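Probable tRNA pseudouridine synthase D (Methanosarcina mazei, PDB 1Z2Z) probably isomerises uridine 13 of transfer RNA to pseudouridine, as a member of the TruD family of pseudouridine synthases. Local coordinates at residues T39-G44 with T92-I97; L64-S69 with V74-I79. One frame throughout, in Å; residues are numbered along the deposited sequence.

Contact 1 (T39-G44 with T92-I97); sequences TNREEG and TQKISI
The ammonium of Lys94 is held by two side chains from the 39-44 loop. Its shorter bond is a salt bridge from NZ to OE2 of Glu43, 2.9 Å long, the two chains reaching each other from opposite directions. OE2 receives it on the anti lone pair, turned away from OE1. The second bond, from Lys94 NZ to Thr39 OG1, is weak at 3.3 Å. Thr39 OG1 lies opposite its backbone N (chi1 -153°), beside the carbonyl carbon, and also accepts a weak bond from the backbone N of Arg41 at 3.5 Å. Lys94 leaves its strand with CG anti to N and the chain straight through chi2; a turn at chi3 (-65°) then swings CE and NZ toward the loop. Lys94 CD passes 3.9 Å from CD of Arg41, a contact between aliphatic stems. The other oxygen of Glu43 is taken by Arg41: NH2 forms a salt bridge with OE1 at 2.7 Å, the carboxylate lying in plane at the guanidinium edge, but as a hydrogen bond it is weak, the N-H being bent to 126°. One carboxylate therefore joins two cations, and Asp129 adds a further salt bridge on NH1 of Arg41; the carboxylates probably offset the closeness of the Arg41 and Lys94 charges. With an alanine at Lys94, Glu43 OE2 would probably lose its cation and Thr39 OG1 its weak donor, leaving the carboxylate freer to turn on its remaining bond to Arg41. Ile51 and Leu118 also touch the side chain of Lys94, giving this buried lysine apolar neighbours. The result is a salt-bridge network that ties the connection between strands 33-39 and 49-57 to strand 90-98, the strand inserted between those two in the mixed sheet of this pseudouridine synthase.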
ATOM      1  N   THR A  39       1.695  -9.318 -17.594  1.00 21.67           N
ATOM      2  CA  THR A  39       2.594 -10.408 -17.250  1.00 21.85           C
ATOM      3  C   THR A  39       4.068 -10.155 -17.544  1.00 24.10           C
ATOM      4  O   THR A  39       4.405  -9.339 -18.401  1.00 24.09           O
ATOM      5  CB  THR A  39       2.177 -11.690 -18.007  1.00 21.55           C
ATOM      6  OG1 THR A  39       2.589 -12.843 -17.269  1.00 24.16           O
ATOM      7  CG2 THR A  39       2.825 -11.738 -19.392  1.00 18.27           C
ATOM      8  N   ASN A  40       4.950 -10.845 -16.821  1.00 25.80           N
ATOM      9  CA  ASN A  40       6.376 -10.721 -17.102  1.00 27.10           C
ATOM     10  C   ASN A  40       6.909 -12.089 -17.491  1.00 28.15           C
ATOM     11  O   ASN A  40       8.083 -12.232 -17.788  1.00 30.30           O
ATOM     12  CB  ASN A  40       7.175 -10.163 -15.910  1.00 25.86           C
ATOM     13  CG  ASN A  40       7.187 -11.083 -14.710  1.00 27.84           C
ATOM     14  OD1 ASN A  40       7.296 -12.305 -14.834  1.00 28.69           O
ATOM     15  ND2 ASN A  40       7.103 -10.490 -13.527  1.00 28.00           N
ATOM     16  N   ARG A  41       6.051 -13.102 -17.512  1.00 28.79           N
ATOM     17  CA  ARG A  41       6.527 -14.432 -17.882  1.00 28.54           C
ATOM     18  C   ARG A  41       5.880 -14.997 -19.148  1.00 30.06           C
ATOM     19  O   ARG A  41       4.832 -14.532 -19.589  1.00 31.48           O
ATOM     20  CB  ARG A  41       6.314 -15.388 -16.721  1.00 26.72           C
ATOM     21  CG  ARG A  41       4.945 -15.261 -16.114  1.00 27.17           C
ATOM     22  CD  ARG A  41       4.364 -16.618 -15.903  1.00 26.19           C
ATOM     23  NE  ARG A  41       4.983 -17.292 -14.782  1.00 25.41           N
ATOM     24  CZ  ARG A  41       4.966 -18.607 -14.614  1.00 26.25           C
ATOM     25  NH1 ARG A  41       5.545 -19.139 -13.541  1.00 26.69           N
ATOM     26  NH2 ARG A  41       4.390 -19.387 -15.525  1.00 21.13           N
ATOM     27  N   GLU A  42       6.520 -16.006 -19.720  1.00 30.79           N
ATOM     28  CA  GLU A  42       6.039 -16.656 -20.926  1.00 32.13           C
ATOM     29  C   GLU A  42       5.834 -18.157 -20.647  1.00 33.19           C
ATOM     30  O   GLU A  42       6.538 -18.738 -19.820  1.00 32.85           O
ATOM     31  CB  GLU A  42       7.063 -16.451 -22.034  1.00 31.55           C
ATOM     32  CG  GLU A  42       6.777 -17.177 -23.327  1.00 34.51           C
ATOM     33  CD  GLU A  42       5.635 -16.567 -24.105  1.00 35.63           C
ATOM     34  OE1 GLU A  42       5.607 -16.751 -25.346  1.00 35.51           O
ATOM     35  OE2 GLU A  42       4.769 -15.912 -23.480  1.00 36.11           O
ATOM     36  N   GLU A  43       4.868 -18.778 -21.324  1.00 33.34           N
ATOM     37  CA  GLU A  43       4.594 -20.205 -21.135  1.00 33.25           C
ATOM     38  C   GLU A  43       4.812 -20.955 -22.434  1.00 34.60           C
ATOM     39  O   GLU A  43       4.907 -20.356 -23.507  1.00 35.91           O
ATOM     40  CB  GLU A  43       3.155 -20.424 -20.717  1.00 33.13           C
ATOM     41  CG  GLU A  43       2.533 -19.244 -20.037  1.00 33.94           C
ATOM     42  CD  GLU A  43       3.211 -18.931 -18.736  1.00 34.68           C
ATOM     43  OE1 GLU A  43       3.775 -19.868 -18.135  1.00 34.56           O
ATOM     44  OE2 GLU A  43       3.160 -17.764 -18.311  1.00 35.26           O
ATOM     45  N   GLY A  44       4.867 -22.271 -22.339  1.00 35.56           N
ATOM     46  CA  GLY A  44       5.069 -23.063 -23.530  1.00 37.18           C
ATOM     47  C   GLY A  44       3.889 -23.967 -23.824  1.00 38.05           C
ATOM     48  O   GLY A  44       2.732 -23.592 -23.623  1.00 37.39           O
ATOM     49  N   THR A  92      -8.772  -9.082 -14.698  1.00 17.27           N
ATOM     50  CA  THR A  92      -8.153 -10.107 -15.530  1.00 17.86           C
ATOM     51  C   THR A  92      -6.731 -10.374 -14.992  1.00 19.86           C
ATOM     52  O   THR A  92      -6.023  -9.433 -14.626  1.00 21.92           O
ATOM     53  CB  THR A  92      -8.043  -9.583 -16.969  1.00 17.53           C
ATOM     54  OG1 THR A  92      -9.344  -9.214 -17.435  1.00 22.64           O
ATOM     55  CG2 THR A  92      -7.450 -10.617 -17.897  1.00 15.71           C
ATOM     56  N   GLN A  93      -6.305 -11.634 -14.944  1.00 19.43           N
ATOM     57  CA  GLN A  93      -4.966 -11.962 -14.452  1.00 18.39           C
ATOM     58  C   GLN A  93      -4.556 -13.362 -14.879  1.00 20.63           C
ATOM     59  O   GLN A  93      -5.388 -14.152 -15.320  1.00 18.91           O
ATOM     60  CB  GLN A  93      -4.915 -11.921 -12.934  1.00 16.04           C
ATOM     61  CG  GLN A  93      -5.629 -13.080 -12.288  1.00 16.23           C
ATOM     62  CD  GLN A  93      -5.780 -12.889 -10.806  1.00 15.48           C
ATOM     63  OE1 GLN A  93      -6.888 -12.919 -10.261  1.00 12.79           O
ATOM     64  NE2 GLN A  93      -4.665 -12.675 -10.141  1.00 18.40           N
ATOM     65  N   LYS A  94      -3.268 -13.676 -14.737  1.00 20.00           N
ATOM     66  CA  LYS A  94      -2.783 -14.995 -15.108  1.00 17.64           C
ATOM     67  C   LYS A  94      -2.706 -15.882 -13.857  1.00 16.65           C
ATOM     68  O   LYS A  94      -2.372 -15.411 -12.776  1.00 15.76           O
ATOM     69  CB  LYS A  94      -1.416 -14.870 -15.785  1.00 20.53           C
ATOM     70  CG  LYS A  94      -0.661 -16.183 -15.940  1.00 21.13           C
ATOM     71  CD  LYS A  94       0.641 -16.003 -16.720  1.00 18.05           C
ATOM     72  CE  LYS A  94       0.363 -15.580 -18.151  1.00 21.41           C
ATOM     73  NZ  LYS A  94       1.580 -15.462 -19.017  1.00 19.44           N
ATOM     74  N   ILE A  95      -3.071 -17.150 -13.994  1.00 14.47           N
ATOM     75  CA  ILE A  95      -3.013 -18.070 -12.872  1.00 13.68           C
ATOM     76  C   ILE A  95      -2.470 -19.408 -13.346  1.00 13.41           C
ATOM     77  O   ILE A  95      -2.305 -19.643 -14.551  1.00 14.13           O
ATOM     78  CB  ILE A  95      -4.403 -18.314 -12.226  1.00 14.90           C
ATOM     79  CG1 ILE A  95      -5.340 -19.007 -13.217  1.00 16.65           C
ATOM     80  CG2 ILE A  95      -4.994 -17.002 -11.733  1.00 13.09           C
ATOM     81  CD1 ILE A  95      -6.589 -19.637 -12.534  1.00 12.70           C
ATOM     82  N   SER A  96      -2.164 -20.285 -12.407  1.00 11.50           N
ATOM     83  CA  SER A  96      -1.674 -21.595 -12.798  1.00 13.14           C
ATOM     84  C   SER A  96      -2.467 -22.644 -12.046  1.00 14.55           C
ATOM     85  O   SER A  96      -2.887 -22.430 -10.903  1.00 13.95           O
ATOM     86  CB  SER A  96      -0.181 -21.746 -12.498  1.00  9.80           C
ATOM     87  OG  SER A  96       0.039 -21.860 -11.105  1.00 11.65           O
ATOM     88  N   ILE A  97      -2.674 -23.774 -12.709  1.00 15.30           N
ATOM     89  CA  ILE A  97      -3.425 -24.879 -12.137  1.00 16.75           C
ATOM     90  C   ILE A  97      -2.650 -26.153 -12.359  1.00 17.52           C
ATOM     91  O   ILE A  97      -2.335 -26.516 -13.497  1.00 15.48           O
ATOM     92  CB  ILE A  97      -4.798 -25.033 -12.812  1.00 18.54           C
ATOM     93  CG1 ILE A  97      -5.555 -23.694 -12.793  1.00 18.65           C
ATOM     94  CG2 ILE A  97      -5.583 -26.115 -12.097  1.00 20.16           C
ATOM     95  CD1 ILE A  97      -6.904 -23.734 -13.480  1.00 19.48           C
TER

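Contact 2 (L64-S69 with V74-I79); sequences LTRTLS and VSQKRI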
ATOM      1  N   LEU A  64     -12.976 -17.950  -5.130  1.00 27.25           N
ATOM      2  CA  LEU A  64     -12.890 -18.561  -6.453  1.00 27.07           C
ATOM      3  C   LEU A  64     -12.005 -19.803  -6.463  1.00 29.01           C
ATOM      4  O   LEU A  64     -12.393 -20.868  -6.949  1.00 30.43           O
ATOM      5  CB  LEU A  64     -12.325 -17.560  -7.453  1.00 25.88           C
ATOM      6  CG  LEU A  64     -12.636 -17.777  -8.937  1.00 27.87           C
ATOM      7  CD1 LEU A  64     -11.622 -16.993  -9.768  1.00 25.78           C
ATOM      8  CD2 LEU A  64     -12.581 -19.247  -9.303  1.00 29.34           C
ATOM      9  N   THR A  65     -10.793 -19.647  -5.952  1.00 30.31           N
ATOM     10  CA  THR A  65      -9.839 -20.739  -5.900  1.00 29.07           C
ATOM     11  C   THR A  65     -10.419 -21.857  -5.049  1.00 27.86           C
ATOM     12  O   THR A  65     -10.217 -23.034  -5.333  1.00 29.18           O
ATOM     13  CB  THR A  65      -8.489 -20.254  -5.303  1.00 29.52           C
ATOM     14  OG1 THR A  65      -8.703 -19.747  -3.981  1.00 30.93           O
ATOM     15  CG2 THR A  65      -7.913 -19.135  -6.154  1.00 30.06           C
ATOM     16  N   ARG A  66     -11.148 -21.502  -4.004  1.00 26.71           N
ATOM     17  CA  ARG A  66     -11.730 -22.538  -3.167  1.00 27.25           C
ATOM     18  C   ARG A  66     -12.838 -23.261  -3.962  1.00 29.14           C
ATOM     19  O   ARG A  66     -13.124 -24.432  -3.713  1.00 29.41           O
ATOM     20  CB  ARG A  66     -12.289 -21.930  -1.885  1.00 25.05           C
ATOM     21  CG  ARG A  66     -12.662 -22.958  -0.847  1.00 26.04           C
ATOM     22  CD  ARG A  66     -14.142 -22.949  -0.607  1.00 26.90           C
ATOM     23  NE  ARG A  66     -14.513 -22.452   0.709  1.00 27.99           N
ATOM     24  CZ  ARG A  66     -15.724 -21.988   0.990  1.00 30.38           C
ATOM     25  NH1 ARG A  66     -16.647 -21.961   0.044  1.00 31.90           N
ATOM     26  NH2 ARG A  66     -16.025 -21.561   2.211  1.00 31.32           N
ATOM     27  N   THR A  67     -13.446 -22.553  -4.919  1.00 27.77           N
ATOM     28  CA  THR A  67     -14.483 -23.121  -5.766  1.00 26.15           C
ATOM     29  C   THR A  67     -13.831 -24.006  -6.822  1.00 25.31           C
ATOM     30  O   THR A  67     -14.246 -25.142  -7.032  1.00 26.85           O
ATOM     31  CB  THR A  67     -15.326 -22.008  -6.462  1.00 25.80           C
ATOM     32  OG1 THR A  67     -16.181 -21.393  -5.502  1.00 26.27           O
ATOM     33  CG2 THR A  67     -16.187 -22.574  -7.578  1.00 24.00           C
ATOM     34  N   LEU A  68     -12.804 -23.506  -7.491  1.00 24.48           N
ATOM     35  CA  LEU A  68     -12.151 -24.335  -8.489  1.00 23.38           C
ATOM     36  C   LEU A  68     -11.516 -25.544  -7.836  1.00 22.19           C
ATOM     37  O   LEU A  68     -11.529 -26.626  -8.413  1.00 22.96           O
ATOM     38  CB  LEU A  68     -11.067 -23.565  -9.229  1.00 23.88           C
ATOM     39  CG  LEU A  68     -11.544 -22.454 -10.142  1.00 23.18           C
ATOM     40  CD1 LEU A  68     -10.320 -21.851 -10.795  1.00 21.74           C
ATOM     41  CD2 LEU A  68     -12.508 -23.006 -11.211  1.00 22.89           C
ATOM     42  N   SER A  69     -10.961 -25.380  -6.637  1.00 19.42           N
ATOM     43  CA  SER A  69     -10.339 -26.534  -6.007  1.00 19.13           C
ATOM     44  C   SER A  69     -11.368 -27.627  -5.712  1.00 19.27           C
ATOM     45  O   SER A  69     -11.027 -28.802  -5.718  1.00 20.02           O
ATOM     46  CB  SER A  69      -9.586 -26.151  -4.729  1.00 18.39           C
ATOM     47  OG  SER A  69     -10.418 -26.195  -3.595  1.00 18.61           O
ATOM     48  N   VAL A  74      -8.593 -30.833  -5.850  1.00 24.39           N
ATOM     49  CA  VAL A  74      -7.168 -30.657  -5.628  1.00 22.95           C
ATOM     50  C   VAL A  74      -7.089 -29.665  -4.481  1.00 24.92           C
ATOM     51  O   VAL A  74      -8.084 -28.998  -4.148  1.00 24.52           O
ATOM     52  CB  VAL A  74      -6.458 -30.037  -6.835  1.00 23.14           C
ATOM     53  CG1 VAL A  74      -6.605 -30.931  -8.030  1.00 21.42           C
ATOM     54  CG2 VAL A  74      -7.003 -28.643  -7.109  1.00 20.25           C
ATOM     55  N   SER A  75      -5.920 -29.559  -3.863  1.00 25.07           N
ATOM     56  CA  SER A  75      -5.776 -28.625  -2.747  1.00 24.71           C
ATOM     57  C   SER A  75      -5.763 -27.191  -3.273  1.00 24.08           C
ATOM     58  O   SER A  75      -5.489 -26.948  -4.445  1.00 22.54           O
ATOM     59  CB  SER A  75      -4.490 -28.914  -1.980  1.00 24.85           C
ATOM     60  OG  SER A  75      -3.362 -28.448  -2.698  1.00 27.51           O
ATOM     61  N   GLN A  76      -6.061 -26.239  -2.403  1.00 25.37           N
ATOM     62  CA  GLN A  76      -6.089 -24.848  -2.827  1.00 26.98           C
ATOM     63  C   GLN A  76      -4.735 -24.362  -3.347  1.00 28.28           C
ATOM     64  O   GLN A  76      -4.677 -23.492  -4.222  1.00 27.93           O
ATOM     65  CB  GLN A  76      -6.590 -23.957  -1.687  1.00 26.59           C
ATOM     66  CG  GLN A  76      -7.797 -23.147  -2.131  1.00 27.98           C
ATOM     67  CD  GLN A  76      -8.533 -22.490  -0.995  1.00 28.42           C
ATOM     68  OE1 GLN A  76      -8.925 -23.155  -0.037  1.00 30.23           O
ATOM     69  NE2 GLN A  76      -8.760 -21.182  -1.107  1.00 26.05           N
ATOM     70  N   LYS A  77      -3.657 -24.941  -2.816  1.00 28.11           N
ATOM     71  CA  LYS A  77      -2.295 -24.607  -3.222  1.00 27.64           C
ATOM     72  C   LYS A  77      -2.057 -24.831  -4.708  1.00 28.30           C
ATOM     73  O   LYS A  77      -1.309 -24.091  -5.340  1.00 30.45           O
ATOM     74  CB  LYS A  77      -1.278 -25.454  -2.440  1.00 30.26           C
ATOM     75  CG  LYS A  77       0.182 -25.212  -2.844  1.00 30.63           C
ATOM     76  CD  LYS A  77       0.652 -23.837  -2.383  1.00 33.77           C
ATOM     77  CE  LYS A  77       1.944 -23.408  -3.070  1.00 36.15           C
ATOM     78  NZ  LYS A  77       2.965 -24.498  -3.087  1.00 38.78           N
ATOM     79  N   ARG A  78      -2.681 -25.860  -5.274  1.00 28.78           N
ATOM     80  CA  ARG A  78      -2.482 -26.177  -6.693  1.00 24.54           C
ATOM     81  C   ARG A  78      -2.954 -25.075  -7.603  1.00 21.16           C
ATOM     82  O   ARG A  78      -2.723 -25.127  -8.804  1.00 19.65           O
ATOM     83  CB  ARG A  78      -3.213 -27.458  -7.069  1.00 27.14           C
ATOM     84  CG  ARG A  78      -3.358 -28.444  -5.941  1.00 28.58           C
ATOM     85  CD  ARG A  78      -2.033 -28.735  -5.265  1.00 28.52           C
ATOM     86  NE  ARG A  78      -0.971 -29.028  -6.209  1.00 28.90           N
ATOM     87  CZ  ARG A  78       0.044 -29.827  -5.929  1.00 30.05           C
ATOM     88  NH1 ARG A  78       0.990 -30.054  -6.837  1.00 31.02           N
ATOM     89  NH2 ARG A  78       0.096 -30.417  -4.742  1.00 28.95           N
ATOM     90  N   ILE A  79      -3.656 -24.098  -7.049  1.00 20.00           N
ATOM     91  CA  ILE A  79      -4.094 -22.985  -7.875  1.00 21.75           C
ATOM     92  C   ILE A  79      -3.509 -21.694  -7.282  1.00 21.58           C
ATOM     93  O   ILE A  79      -3.872 -21.298  -6.172  1.00 20.77           O
ATOM     94  CB  ILE A  79      -5.678 -22.931  -7.998  1.00 24.15           C
ATOM     95  CG1 ILE A  79      -6.149 -21.491  -8.196  1.00 23.27           C
ATOM     96  CG2 ILE A  79      -6.361 -23.598  -6.815  1.00 23.89           C
ATOM     97  CD1 ILE A  79      -6.337 -21.134  -9.625  1.00 24.68           C
TER
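Thr65, on helix 61-72, meets both Gln76 and Ile79 of the segment that returns from the helix to strand 79-81, a helix-turn-strand unit with a 3-10 turn at 76-78. Its methyl does the apolar work: CG2 lies 3.6 Å from CG1 of Ile79, the two side chains slanting past one another. With chi1 at 59° the hydroxyl sits between the backbone N and the carbonyl carbon, from where OG1 bonds back to the helix at the carbonyl of His62. The amide of Gln76 comes across this threonine at about a right angle, with NE2 3.2 Å from OG1. One residue on, Arg66 offers its stem instead of its charge: CB is 3.7 Å from Gln76 NE2 and CG 3.8 Å from OE1, so the amide crosses the aliphatic base at a slant while the guanidinium leads away. Leu68 touches Ile79 from a turn further along, CD1 to CD1 at 4.2 Å, and Leu110 also packs on this leucine. Together Thr65 and Leu68 give the buried isoleucine a seat on the helix. Ser69 takes part through both its side chain and its backbone. Its CB faces CG2 of Val74 at 4.3 Å, and its carbonyl O accepts the N-H of Val74, five residues later, at 3.2 Å and a fairly straight 159°, with the donor in the carbonyl plane.

Contact 2 is nested within the chain loop that contact 1 closes, their centres about 16 Å apart. Both are partly buried: Lys94 and Arg41 are buried in contact 1, while contact 2 runs from buried Thr65, Leu68 and Ile79 to exposed Gln76. Strand 90-98 is shared: its 92-97 part forms one half of contact 1, turning Lys94 to the 39-44 loop, and also packs Ile95 and Ile97 on Ile79 of contact 2. Chemistry follows place. Contact 1, between a loop and a sheet strand, rests chiefly on a salt bridge and a weak hydroxyl bond and buries just 156 Å²; contact 2, between sequence neighbours, buries 357 Å² through aliphatic packing, an amide on the helix and one backbone bond.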